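Long-range contact in D,D-dipeptidase/D,D-carboxypeptidase (Enterococcus faecalis, PDB 4MUQ), which is a zinc-dependent D,D-peptidase of vancomycin resistance, probably cleaving D-Ala-D-Ala dipeptides and the terminal D-Ala of cell-wall precursors: residues F139-Y152 and H164-K178. Residues are numbered along the deposited sequence; the frame is centred on the assembly and turned at random. Where two conformers were deposited one is given.
Sequences FRRAAPDYGFTQRY and HEPWHFRYVGYPHSK. With ZN (zinc ion), chain B; LY0 ((2R)-3-[(R)-[(1R)-1-aminoethyl](hydroxy)phosphoryl]-2-methylpropanoic acid), chain C; 2D8 ((2R)-3-[(R)-[(1S)-1-aminoethyl](hydroxy)phosphoryl]-2-methylpropanoic acid), chain D.
F169 lies between F139 and Q150. The edge of F139 meets one face of the F169 ring in a T-shaped pair, with F139 CE2 3.9 Å from F169 CD1 and the planes at 83°. Q150 CG covers the opposite face. R140 CB comes to the ring edge at F169 CZ. F169 CG is anti to its carbonyl carbon (chi1 -70°), which turns the ring toward helix 134-142. Beyond the ring, R140 NH2 donates to P166 O at 2.9 Å, and R140 NE binds the amide oxygen of Q150.

Strands 148-150 and 168-171 run antiparallel. T149 and R170 form the hydrogen-bonded pair, and R151 N continues the pairing to H168 O. Strand 148-150 is an outer strand of the four-stranded antiparallel sheet of this Hedgehog/DD-peptidase fold, and strand 113-118 flanks 168-171 on its other side.

Y152 sits at the zinc end of the sheet. Its CE2 lies over the centre of the H168 ring, 3.6 Å from H168 CD2, with the rings oblique. H168 ND1 binds zinc at 2.1 Å, and H108 and D115 complete the protein ligands. H168 NE2 is hydrogen-bonded to E107, which also forms salt bridges with R151 and R170. Y152 OH approaches the methyl C7 of the phosphinate inhibitor. Y152 O accepts from E165 N, placing E165 beside Y152 in the same pocket.

At the far end G147 O takes two bonds, from V172 N at 2.8 Å and G173 N at 3.0 Å. S177 OG donates to P144 O at 2.7 Å. K178 NZ forms a salt bridge with D145 OD1.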
ATOM      1  N   PHE A 139      16.366  -1.774  -3.694  1.00 17.25           N
ATOM      2  CA  PHE A 139      14.938  -1.615  -3.905  1.00 16.11           C
ATOM      3  C   PHE A 139      14.272  -1.010  -2.671  1.00 15.81           C
ATOM      4  O   PHE A 139      13.480  -0.057  -2.766  1.00 15.62           O
ATOM      5  CB  PHE A 139      14.256  -2.949  -4.250  1.00 17.40           C
ATOM      6  CG  PHE A 139      12.770  -2.811  -4.449  1.00 16.15           C
ATOM      7  CD1 PHE A 139      12.248  -2.606  -5.719  1.00 18.51           C
ATOM      8  CD2 PHE A 139      11.902  -2.848  -3.369  1.00 14.07           C
ATOM      9  CE1 PHE A 139      10.880  -2.442  -5.911  1.00 17.93           C
ATOM     10  CE2 PHE A 139      10.534  -2.670  -3.542  1.00 13.31           C
ATOM     11  CZ  PHE A 139      10.024  -2.477  -4.823  1.00 16.48           C
ATOM     12  N   ARG A 140      14.555  -1.604  -1.515  1.00 14.94           N
ATOM     13  CA  ARG A 140      13.897  -1.219  -0.278  1.00 15.62           C
ATOM     14  C   ARG A 140      14.164   0.245   0.038  1.00 17.24           C
ATOM     15  O   ARG A 140      13.260   0.963   0.479  1.00 19.75           O
ATOM     16  CB  ARG A 140      14.353  -2.141   0.861  1.00 16.33           C
ATOM     17  CG  ARG A 140      13.730  -1.854   2.204  1.00 17.18           C
ATOM     18  CD  ARG A 140      14.349  -2.756   3.254  1.00 17.07           C
ATOM     19  NE  ARG A 140      13.854  -4.135   3.183  1.00 14.36           N
ATOM     20  CZ  ARG A 140      14.567  -5.163   2.720  1.00 15.18           C
ATOM     21  NH1 ARG A 140      15.789  -4.986   2.244  1.00 16.96           N
ATOM     22  NH2 ARG A 140      14.049  -6.384   2.720  1.00 15.14           N
ATOM     23  N   ARG A 141      15.383   0.704  -0.217  1.00 19.03           N
ATOM     24  CA  ARG A 141      15.752   2.087   0.076  0.50 15.70           C
ATOM     25  C   ARG A 141      15.192   3.086  -0.947  1.00 23.08           C
ATOM     26  O   ARG A 141      14.931   4.242  -0.620  1.00 23.31           O
ATOM     27  CB  ARG A 141      17.270   2.222   0.227  0.50 27.40           C
ATOM     28  CG  ARG A 141      17.825   1.471   1.443  0.50 30.14           C
ATOM     29  CD  ARG A 141      19.326   1.677   1.609  0.50 37.93           C
ATOM     30  NE  ARG A 141      19.803   1.262   2.928  0.50 36.40           N
ATOM     31  CZ  ARG A 141      20.917   1.715   3.499  0.50 35.41           C
ATOM     32  NH1 ARG A 141      21.674   2.605   2.870  0.50 37.47           N
ATOM     33  NH2 ARG A 141      21.274   1.283   4.701  0.50 39.59           N
ATOM     34  N   ALA A 142      14.991   2.635  -2.184  1.00 18.57           N
ATOM     35  CA  ALA A 142      14.413   3.493  -3.228  1.00 17.60           C
ATOM     36  C   ALA A 142      12.884   3.571  -3.156  1.00 17.24           C
ATOM     37  O   ALA A 142      12.278   4.575  -3.545  1.00 18.07           O
ATOM     38  CB  ALA A 142      14.833   3.017  -4.595  1.00 19.04           C
ATOM     39  N   ALA A 143      12.266   2.510  -2.659  1.00 14.06           N
ATOM     40  CA  ALA A 143      10.817   2.363  -2.695  1.00 14.50           C
ATOM     41  C   ALA A 143      10.006   3.578  -2.207  1.00 17.01           C
ATOM     42  O   ALA A 143       9.048   3.982  -2.882  1.00 14.44           O
ATOM     43  CB  ALA A 143      10.398   1.087  -1.953  1.00 16.05           C
ATOM     44  N   PRO A 144      10.382   4.175  -1.055  1.00 14.11           N
ATOM     45  CA  PRO A 144       9.537   5.277  -0.560  1.00 14.60           C
ATOM     46  C   PRO A 144       9.575   6.532  -1.436  1.00 18.01           C
ATOM     47  O   PRO A 144       8.654   7.356  -1.354  1.00 16.04           O
ATOM     48  CB  PRO A 144      10.114   5.559   0.831  1.00 16.79           C
ATOM     49  CG  PRO A 144      10.750   4.251   1.240  1.00 18.58           C
ATOM     50  CD  PRO A 144      11.363   3.751  -0.036  1.00 15.05           C
ATOM     51  N   ASP A 145      10.600   6.671  -2.271  1.00 16.58           N
ATOM     52  CA  ASP A 145      10.650   7.770  -3.222  1.00 16.19           C
ATOM     53  C   ASP A 145       9.628   7.607  -4.348  1.00 19.08           C
ATOM     54  O   ASP A 145       9.365   8.554  -5.090  1.00 19.92           O
ATOM     55  CB  ASP A 145      12.057   7.921  -3.808  1.00 20.36           C
ATOM     56  CG  ASP A 145      13.066   8.428  -2.795  1.00 28.09           C
ATOM     57  OD1 ASP A 145      12.670   9.165  -1.866  1.00 25.56           O
ATOM     58  OD2 ASP A 145      14.261   8.090  -2.933  1.00 31.13           O
ATOM     59  N   TYR A 146       9.059   6.406  -4.475  1.00 16.26           N
ATOM     60  CA  TYR A 146       8.170   6.096  -5.594  1.00 15.84           C
ATOM     61  C   TYR A 146       6.759   5.713  -5.177  1.00 15.19           C
ATOM     62  O   TYR A 146       5.899   5.493  -6.032  1.00 19.32           O
ATOM     63  CB  TYR A 146       8.767   4.991  -6.475  1.00 15.67           C
ATOM     64  CG  TYR A 146       9.982   5.440  -7.252  1.00 19.13           C
ATOM     65  CD1 TYR A 146       9.862   5.868  -8.568  1.00 22.60           C
ATOM     66  CD2 TYR A 146      11.244   5.450  -6.668  1.00 17.62           C
ATOM     67  CE1 TYR A 146      10.965   6.290  -9.285  1.00 26.52           C
ATOM     68  CE2 TYR A 146      12.353   5.872  -7.374  1.00 20.69           C
ATOM     69  CZ  TYR A 146      12.209   6.288  -8.682  1.00 25.81           C
ATOM     70  OH  TYR A 146      13.312   6.710  -9.391  1.00 27.84           O
ATOM     71  N   GLY A 147       6.499   5.635  -3.879  1.00 12.19           N
ATOM     72  CA  GLY A 147       5.160   5.316  -3.434  1.00 12.03           C
ATOM     73  C   GLY A 147       4.999   4.016  -2.665  1.00 10.65           C
ATOM     74  O   GLY A 147       3.892   3.695  -2.227  1.00 10.81           O
ATOM     75  N   PHE A 148       6.086   3.261  -2.516  1.00 11.56           N
ATOM     76  CA  PHE A 148       6.037   1.976  -1.811  1.00 10.96           C
ATOM     77  C   PHE A 148       6.632   2.045  -0.405  1.00 11.69           C
ATOM     78  O   PHE A 148       7.543   2.846  -0.138  1.00 13.52           O
ATOM     79  CB  PHE A 148       6.802   0.903  -2.605  1.00 11.32           C
ATOM     80  CG  PHE A 148       5.985   0.184  -3.654  1.00 12.48           C
ATOM     81  CD1 PHE A 148       5.164  -0.887  -3.300  1.00 11.90           C
ATOM     82  CD2 PHE A 148       6.071   0.545  -4.995  1.00 17.30           C
ATOM     83  CE1 PHE A 148       4.441  -1.568  -4.257  1.00 13.72           C
ATOM     84  CE2 PHE A 148       5.342  -0.142  -5.962  1.00 17.98           C
ATOM     85  CZ  PHE A 148       4.531  -1.200  -5.581  1.00 15.97           C
ATOM     86  N   THR A 149       6.123   1.202   0.491  1.00 12.42           N
ATOM     87  CA  THR A 149       6.649   1.099   1.848  1.00 12.53           C
ATOM     88  C   THR A 149       6.815  -0.380   2.206  1.00 10.17           C
ATOM     89  O   THR A 149       6.017  -1.212   1.770  1.00 11.14           O
ATOM     90  CB  THR A 149       5.720   1.826   2.872  1.00 12.95           C
ATOM     91  OG1 THR A 149       6.397   1.977   4.125  1.00 17.76           O
ATOM     92  CG2 THR A 149       4.394   1.085   3.085  1.00 15.46           C
ATOM     93  N   GLN A 150       7.823  -0.720   3.000  1.00 12.03           N
ATOM     94  CA  GLN A 150       7.887  -2.084   3.519  1.00 11.36           C
ATOM     95  C   GLN A 150       6.855  -2.166   4.640  1.00 10.71           C
ATOM     96  O   GLN A 150       6.902  -1.411   5.618  1.00 13.02           O
ATOM     97  CB  GLN A 150       9.268  -2.427   4.042  1.00 15.71           C
ATOM     98  CG  GLN A 150       9.381  -3.891   4.428  1.00 16.19           C
ATOM     99  CD  GLN A 150      10.692  -4.213   5.078  1.00 18.31           C
ATOM    100  OE1 GLN A 150      11.725  -3.610   4.769  1.00 19.60           O
ATOM    101  NE2 GLN A 150      10.664  -5.154   6.007  1.00 19.00           N
ATOM    102  N   ARG A 151       5.909  -3.071   4.485  1.00 10.10           N
ATOM    103  CA  ARG A 151       4.687  -3.029   5.276  1.00  9.65           C
ATOM    104  C   ARG A 151       4.826  -3.481   6.722  1.00 10.49           C
ATOM    105  O   ARG A 151       4.208  -2.874   7.621  1.00 10.28           O
ATOM    106  CB  ARG A 151       3.606  -3.836   4.564  1.00  9.42           C
ATOM    107  CG  ARG A 151       2.233  -3.802   5.228  1.00  9.20           C
ATOM    108  CD  ARG A 151       1.679  -2.392   5.240  1.00  9.17           C
ATOM    109  NE  ARG A 151       0.331  -2.336   5.807  1.00 10.41           N
ATOM    110  CZ  ARG A 151       0.061  -2.200   7.103  1.00  9.54           C
ATOM    111  NH1 ARG A 151       1.039  -2.145   7.996  1.00 10.20           N
ATOM    112  NH2 ARG A 151      -1.204  -2.135   7.498  1.00  9.86           N
ATOM    113  N   TYR A 152       5.623  -4.528   6.952  1.00  9.30           N
ATOM    114  CA  TYR A 152       5.626  -5.236   8.226  1.00  9.11           C
ATOM    115  C   TYR A 152       7.019  -5.265   8.819  1.00 11.12           C
ATOM    116  O   TYR A 152       7.830  -6.154   8.535  1.00 11.58           O
ATOM    117  CB  TYR A 152       5.089  -6.667   8.032  1.00  9.98           C
ATOM    118  CG  TYR A 152       3.683  -6.729   7.472  1.00  9.45           C
ATOM    119  CD1 TYR A 152       2.607  -6.167   8.155  1.00  9.52           C
ATOM    120  CD2 TYR A 152       3.422  -7.351   6.258  1.00 10.89           C
ATOM    121  CE1 TYR A 152       1.324  -6.205   7.638  1.00  9.13           C
ATOM    122  CE2 TYR A 152       2.129  -7.409   5.738  1.00 10.59           C
ATOM    123  CZ  TYR A 152       1.082  -6.830   6.434  1.00  9.77           C
ATOM    124  OH  TYR A 152      -0.207  -6.861   5.932  1.00 10.73           O
ATOM    125  N   HIS A 164       7.482  -9.565  11.381  1.00 12.11           N
ATOM    126  CA  HIS A 164       8.466  -9.003  10.464  1.00 11.72           C
ATOM    127  C   HIS A 164       8.479  -9.761   9.128  1.00 11.54           C
ATOM    128  O   HIS A 164       8.714 -10.974   9.111  1.00 12.56           O
ATOM    129  CB  HIS A 164       9.824  -9.130  11.150  1.00 13.71           C
ATOM    130  CG  HIS A 164      10.989  -8.648  10.344  1.00 13.16           C
ATOM    131  ND1 HIS A 164      12.266  -9.088  10.598  1.00 14.63           N
ATOM    132  CD2 HIS A 164      11.084  -7.767   9.319  1.00 12.21           C
ATOM    133  CE1 HIS A 164      13.107  -8.505   9.759  1.00 14.58           C
ATOM    134  NE2 HIS A 164      12.421  -7.685   8.988  1.00 13.14           N
ATOM    135  N   GLU A 165       8.261  -9.041   8.027  1.00 10.51           N
ATOM    136  CA  GLU A 165       8.356  -9.629   6.683  1.00 10.56           C
ATOM    137  C   GLU A 165       9.263  -8.779   5.799  1.00 11.40           C
ATOM    138  O   GLU A 165       8.880  -7.712   5.350  1.00 13.25           O
ATOM    139  CB  GLU A 165       6.975  -9.780   6.047  1.00 12.03           C
ATOM    140  CG  GLU A 165       6.045 -10.698   6.823  1.00 14.04           C
ATOM    141  CD  GLU A 165       4.877 -11.151   5.997  1.00 15.17           C
ATOM    142  OE1 GLU A 165       4.531 -10.416   5.040  1.00 15.64           O
ATOM    143  OE2 GLU A 165       4.343 -12.224   6.309  1.00 19.71           O
ATOM    144  N   PRO A 166      10.484  -9.244   5.551  1.00 11.42           N
ATOM    145  CA  PRO A 166      11.388  -8.482   4.681  1.00 13.22           C
ATOM    146  C   PRO A 166      10.857  -8.251   3.261  1.00 12.81           C
ATOM    147  O   PRO A 166      11.286  -7.295   2.606  1.00 11.38           O
ATOM    148  CB  PRO A 166      12.638  -9.360   4.648  1.00 14.79           C
ATOM    149  CG  PRO A 166      12.657 -10.016   6.024  1.00 14.33           C
ATOM    150  CD  PRO A 166      11.188 -10.304   6.297  1.00 12.78           C
ATOM    151  N   TRP A 167       9.926  -9.094   2.812  1.00 10.92           N
ATOM    152  CA  TRP A 167       9.603  -9.220   1.383  1.00 11.52           C
ATOM    153  C   TRP A 167       8.339  -8.518   0.904  1.00 10.86           C
ATOM    154  O   TRP A 167       8.124  -8.451  -0.302  1.00 10.85           O
ATOM    155  CB  TRP A 167       9.446 -10.700   1.024  1.00 12.26           C
ATOM    156  CG  TRP A 167       8.369 -11.358   1.853  1.00 12.87           C
ATOM    157  CD1 TRP A 167       7.016 -11.320   1.634  1.00 13.49           C
ATOM    158  CD2 TRP A 167       8.559 -12.123   3.053  1.00 12.52           C
ATOM    159  NE1 TRP A 167       6.360 -12.014   2.623  1.00 14.60           N
ATOM    160  CE2 TRP A 167       7.282 -12.521   3.503  1.00 17.05           C
ATOM    161  CE3 TRP A 167       9.685 -12.503   3.791  1.00 15.21           C
ATOM    162  CZ2 TRP A 167       7.101 -13.278   4.662  1.00 15.95           C
ATOM    163  CZ3 TRP A 167       9.504 -13.266   4.944  1.00 18.46           C
ATOM    164  CH2 TRP A 167       8.217 -13.629   5.373  1.00 17.56           C
ATOM    165  N   HIS A 168       7.492  -8.052   1.822  1.00  9.62           N
ATOM    166  CA  HIS A 168       6.155  -7.564   1.480  1.00  9.38           C
ATOM    167  C   HIS A 168       6.101  -6.042   1.408  1.00  9.23           C
ATOM    168  O   HIS A 168       6.353  -5.346   2.403  1.00 10.52           O
ATOM    169  CB  HIS A 168       5.131  -8.125   2.482  1.00  9.97           C
ATOM    170  CG  HIS A 168       3.725  -7.658   2.258  1.00  8.84           C
ATOM    171  ND1 HIS A 168       2.700  -8.513   1.901  1.00 10.63           N
ATOM    172  CD2 HIS A 168       3.165  -6.435   2.403  1.00  9.66           C
ATOM    173  CE1 HIS A 168       1.573  -7.824   1.814  1.00 12.07           C
ATOM    174  NE2 HIS A 168       1.830  -6.565   2.122  1.00  9.69           N
ATOM    175  N   PHE A 169       5.759  -5.530   0.227  1.00  8.53           N
ATOM    176  CA  PHE A 169       5.734  -4.082   0.006  1.00  9.66           C
ATOM    177  C   PHE A 169       4.344  -3.627  -0.378  1.00  9.25           C
ATOM    178  O   PHE A 169       3.636  -4.302  -1.118  1.00  9.98           O
ATOM    179  CB  PHE A 169       6.768  -3.690  -1.062  1.00 10.41           C
ATOM    180  CG  PHE A 169       8.170  -3.829  -0.577  1.00 11.15           C
ATOM    181  CD1 PHE A 169       8.837  -2.734  -0.048  1.00 13.39           C
ATOM    182  CD2 PHE A 169       8.794  -5.065  -0.562  1.00 11.61           C
ATOM    183  CE1 PHE A 169      10.132  -2.848   0.448  1.00 14.60           C
ATOM    184  CE2 PHE A 169      10.082  -5.195  -0.060  1.00 14.49           C
ATOM    185  CZ  PHE A 169      10.751  -4.076   0.447  1.00 15.61           C
ATOM    186  N   ARG A 170       3.960  -2.471   0.147  1.00  8.52           N
ATOM    187  CA  ARG A 170       2.627  -1.918  -0.070  1.00  9.32           C
ATOM    188  C   ARG A 170       2.725  -0.568  -0.764  1.00  8.25           C
ATOM    189  O   ARG A 170       3.502   0.298  -0.335  1.00  9.55           O
ATOM    190  CB  ARG A 170       1.920  -1.770   1.287  1.00  9.33           C
ATOM    191  CG  ARG A 170       0.699  -0.840   1.303  1.00  9.18           C
ATOM    192  CD  ARG A 170      -0.461  -1.331   0.458  1.00  8.99           C
ATOM    193  NE  ARG A 170      -1.451  -0.258   0.367  1.00  8.96           N
ATOM    194  CZ  ARG A 170      -2.451  -0.080   1.223  1.00 10.44           C
ATOM    195  NH1 ARG A 170      -2.650  -0.931   2.220  1.00 10.05           N
ATOM    196  NH2 ARG A 170      -3.269   0.962   1.070  1.00  9.75           N
ATOM    197  N   TYR A 171       1.973  -0.399  -1.848  1.00  8.81           N
ATOM    198  CA  TYR A 171       1.883   0.901  -2.498  1.00  8.35           C
ATOM    199  C   TYR A 171       0.859   1.769  -1.779  1.00  8.91           C
ATOM    200  O   TYR A 171      -0.312   1.380  -1.658  1.00 10.07           O
ATOM    201  CB  TYR A 171       1.473   0.736  -3.952  1.00 10.11           C
ATOM    202  CG  TYR A 171       1.427   2.034  -4.714  1.00 10.65           C
ATOM    203  CD1 TYR A 171       2.585   2.586  -5.224  1.00 12.21           C
ATOM    204  CD2 TYR A 171       0.225   2.697  -4.920  1.00 12.03           C
ATOM    205  CE1 TYR A 171       2.552   3.773  -5.929  1.00 14.17           C
ATOM    206  CE2 TYR A 171       0.177   3.885  -5.637  1.00 13.92           C
ATOM    207  CZ  TYR A 171       1.349   4.414  -6.134  1.00 14.40           C
ATOM    208  OH  TYR A 171       1.332   5.599  -6.842  1.00 16.77           O
ATOM    209  N   VAL A 172       1.298   2.948  -1.327  1.00  8.26           N
ATOM    210  CA  VAL A 172       0.399   3.965  -0.763  1.00  9.87           C
ATOM    211  C   VAL A 172       0.409   5.232  -1.600  1.00 11.36           C
ATOM    212  O   VAL A 172      -0.460   6.098  -1.437  1.00 12.11           O
ATOM    213  CB  VAL A 172       0.746   4.321   0.696  1.00 10.03           C
ATOM    214  CG1 VAL A 172       0.427   3.153   1.617  1.00 11.80           C
ATOM    215  CG2 VAL A 172       2.207   4.739   0.828  1.00 11.68           C
ATOM    216  N   GLY A 173       1.382   5.352  -2.496  1.00 11.89           N
ATOM    217  CA  GLY A 173       1.535   6.544  -3.304  1.00 12.32           C
ATOM    218  C   GLY A 173       2.471   7.570  -2.691  1.00 12.65           C
ATOM    219  O   GLY A 173       2.615   7.656  -1.469  1.00 14.24           O
ATOM    220  N   TYR A 174       3.118   8.338  -3.554  1.00 16.82           N
ATOM    221  CA  TYR A 174       3.941   9.461  -3.131  1.00 15.14           C
ATOM    222  C   TYR A 174       3.010  10.648  -2.879  1.00 20.78           C
ATOM    223  O   TYR A 174       2.047  10.845  -3.618  1.00 21.89           O
ATOM    224  CB  TYR A 174       4.921   9.785  -4.256  1.00 18.08           C
ATOM    225  CG  TYR A 174       5.968  10.817  -3.927  1.00 20.02           C
ATOM    226  CD1 TYR A 174       7.157  10.451  -3.294  1.00 21.58           C
ATOM    227  CD2 TYR A 174       5.785  12.149  -4.264  1.00 22.71           C
ATOM    228  CE1 TYR A 174       8.122  11.391  -2.996  1.00 24.44           C
ATOM    229  CE2 TYR A 174       6.753  13.101  -3.969  1.00 22.45           C
ATOM    230  CZ  TYR A 174       7.915  12.709  -3.336  1.00 23.35           C
ATOM    231  OH  TYR A 174       8.881  13.648  -3.041  1.00 29.60           O
ATOM    232  N   PRO A 175       3.298  11.475  -1.855  1.00 16.65           N
ATOM    233  CA  PRO A 175       4.456  11.469  -0.951  1.00 14.79           C
ATOM    234  C   PRO A 175       4.204  10.717   0.353  1.00 14.77           C
ATOM    235  O   PRO A 175       5.067  10.742   1.242  1.00 15.02           O
ATOM    236  CB  PRO A 175       4.637  12.957  -0.646  1.00 15.95           C
ATOM    237  CG  PRO A 175       3.222  13.469  -0.605  1.00 19.50           C
ATOM    238  CD  PRO A 175       2.465  12.678  -1.661  1.00 20.77           C
ATOM    239  N   HIS A 176       3.056  10.061   0.478  1.00 11.87           N
ATOM    240  CA  HIS A 176       2.729   9.352   1.706  1.00 12.05           C
ATOM    241  C   HIS A 176       3.820   8.385   2.121  1.00 12.77           C
ATOM    242  O   HIS A 176       4.181   8.326   3.292  1.00 13.80           O
ATOM    243  CB  HIS A 176       1.388   8.633   1.559  1.00 10.68           C
ATOM    244  CG  HIS A 176       0.325   9.530   1.019  1.00 10.95           C
ATOM    245  ND1 HIS A 176      -0.303  10.493   1.786  1.00 13.39           N
ATOM    246  CD2 HIS A 176      -0.154   9.672  -0.237  1.00 12.31           C
ATOM    247  CE1 HIS A 176      -1.147  11.167   1.026  1.00 16.29           C
ATOM    248  NE2 HIS A 176      -1.072  10.692  -0.206  1.00 14.32           N
ATOM    249  N   SER A 177       4.354   7.633   1.159  1.00 12.58           N
ATOM    250  CA  SER A 177       5.410   6.670   1.463  1.00 11.54           C
ATOM    251  C   SER A 177       6.661   7.337   2.021  1.00 13.54           C
ATOM    252  O   SER A 177       7.351   6.770   2.879  1.00 15.22           O
ATOM    253  CB  SER A 177       5.754   5.853   0.216  1.00 14.46           C
ATOM    254  OG  SER A 177       6.103   6.699  -0.853  1.00 13.81           O
ATOM    255  N   LYS A 178       6.950   8.540   1.538  1.00 13.07           N
ATOM    256  CA  LYS A 178       8.123   9.281   1.979  1.00 13.97           C
ATOM    257  C   LYS A 178       7.910   9.838   3.379  1.00 16.90           C
ATOM    258  O   LYS A 178       8.820   9.800   4.214  1.00 17.33           O
ATOM    259  CB  LYS A 178       8.449  10.410   1.002  1.00 15.04           C
ATOM    260  CG  LYS A 178       9.794  11.063   1.240  1.00 19.68           C
ATOM    261  CD  LYS A 178      10.916  10.067   0.998  1.00 22.30           C
ATOM    262  CE  LYS A 178      12.270  10.759   1.095  1.00 27.56           C
ATOM    263  NZ  LYS A 178      13.380   9.825   0.761  1.00 31.46           N
TER
HETATM  264 ZN    ZN B 301       2.707 -10.371   0.974  0.66 10.28          ZN
HETATM  265  P   LY0 C 302       2.258 -12.438   2.902  0.50 38.18           P
HETATM  266  C1  LY0 C 302       1.541 -14.966   2.847  0.50 15.46           C
HETATM  267  N1  LY0 C 302       3.563 -14.519   3.934  0.50 13.59           N
HETATM  268  C2  LY0 C 302       2.824 -14.162   2.789  0.50 37.53           C
HETATM  269  C4  LY0 C 302       1.349 -12.170   4.450  0.50 14.68           C
HETATM  270  C5  LY0 C 302       0.391 -11.019   4.410  0.50  9.33           C
HETATM  271  C6  LY0 C 302      -0.900 -11.441   3.725  0.50  8.65           C
HETATM  272  C7  LY0 C 302       0.153 -10.546   5.834  0.50  8.72           C
HETATM  273  O31 LY0 C 302       1.287 -12.159   1.731  0.50  9.88           O
HETATM  274  O32 LY0 C 302       3.472 -11.473   2.704  0.50  5.61           O
HETATM  275  O61 LY0 C 302      -1.494 -10.582   3.094  0.50 28.15           O
HETATM  276  O62 LY0 C 302      -1.301 -12.584   3.858  0.50  5.57           O
HETATM  277  C4  2D8 D 303       1.348 -12.160   4.454  0.50 14.51           C
HETATM  278  C5  2D8 D 303       0.389 -11.014   4.411  0.50 11.43           C
HETATM  279  C6  2D8 D 303      -0.900 -11.440   3.725  0.50 17.69           C
HETATM  280  C7  2D8 D 303       0.152 -10.544   5.835  0.50 16.13           C
HETATM  281  N1  2D8 D 303       3.690 -14.363   1.803  0.50 16.78           N
HETATM  282  P   2D8 D 303       2.258 -12.433   2.908  0.50  5.77           P
HETATM  283  C1  2D8 D 303       1.574 -14.975   2.848  0.50 23.25           C
HETATM  284  C2  2D8 D 303       2.846 -14.151   2.907  0.50  9.95           C
HETATM  285  O31 2D8 D 303       1.286 -12.178   1.734  0.50 51.75           O
HETATM  286  O32 2D8 D 303       3.475 -11.474   2.702  0.50 42.59           O
HETATM  287  O61 2D8 D 303      -1.495 -10.582   3.094  0.50  5.05           O
HETATM  288  O62 2D8 D 303      -1.301 -12.584   3.858  0.50 27.78           O
HETATM  289  O   HOH W   1      11.577  11.565  -2.256  1.00 44.75           O
HETATM  290  O   HOH W   2       3.291   7.368  -6.423  1.00 25.17           O
HETATM  291  O   HOH W   3       7.962   4.161   3.846  1.00 16.68           O
HETATM  292  O   HOH W   4       6.681  -6.217   4.989  1.00 10.93           O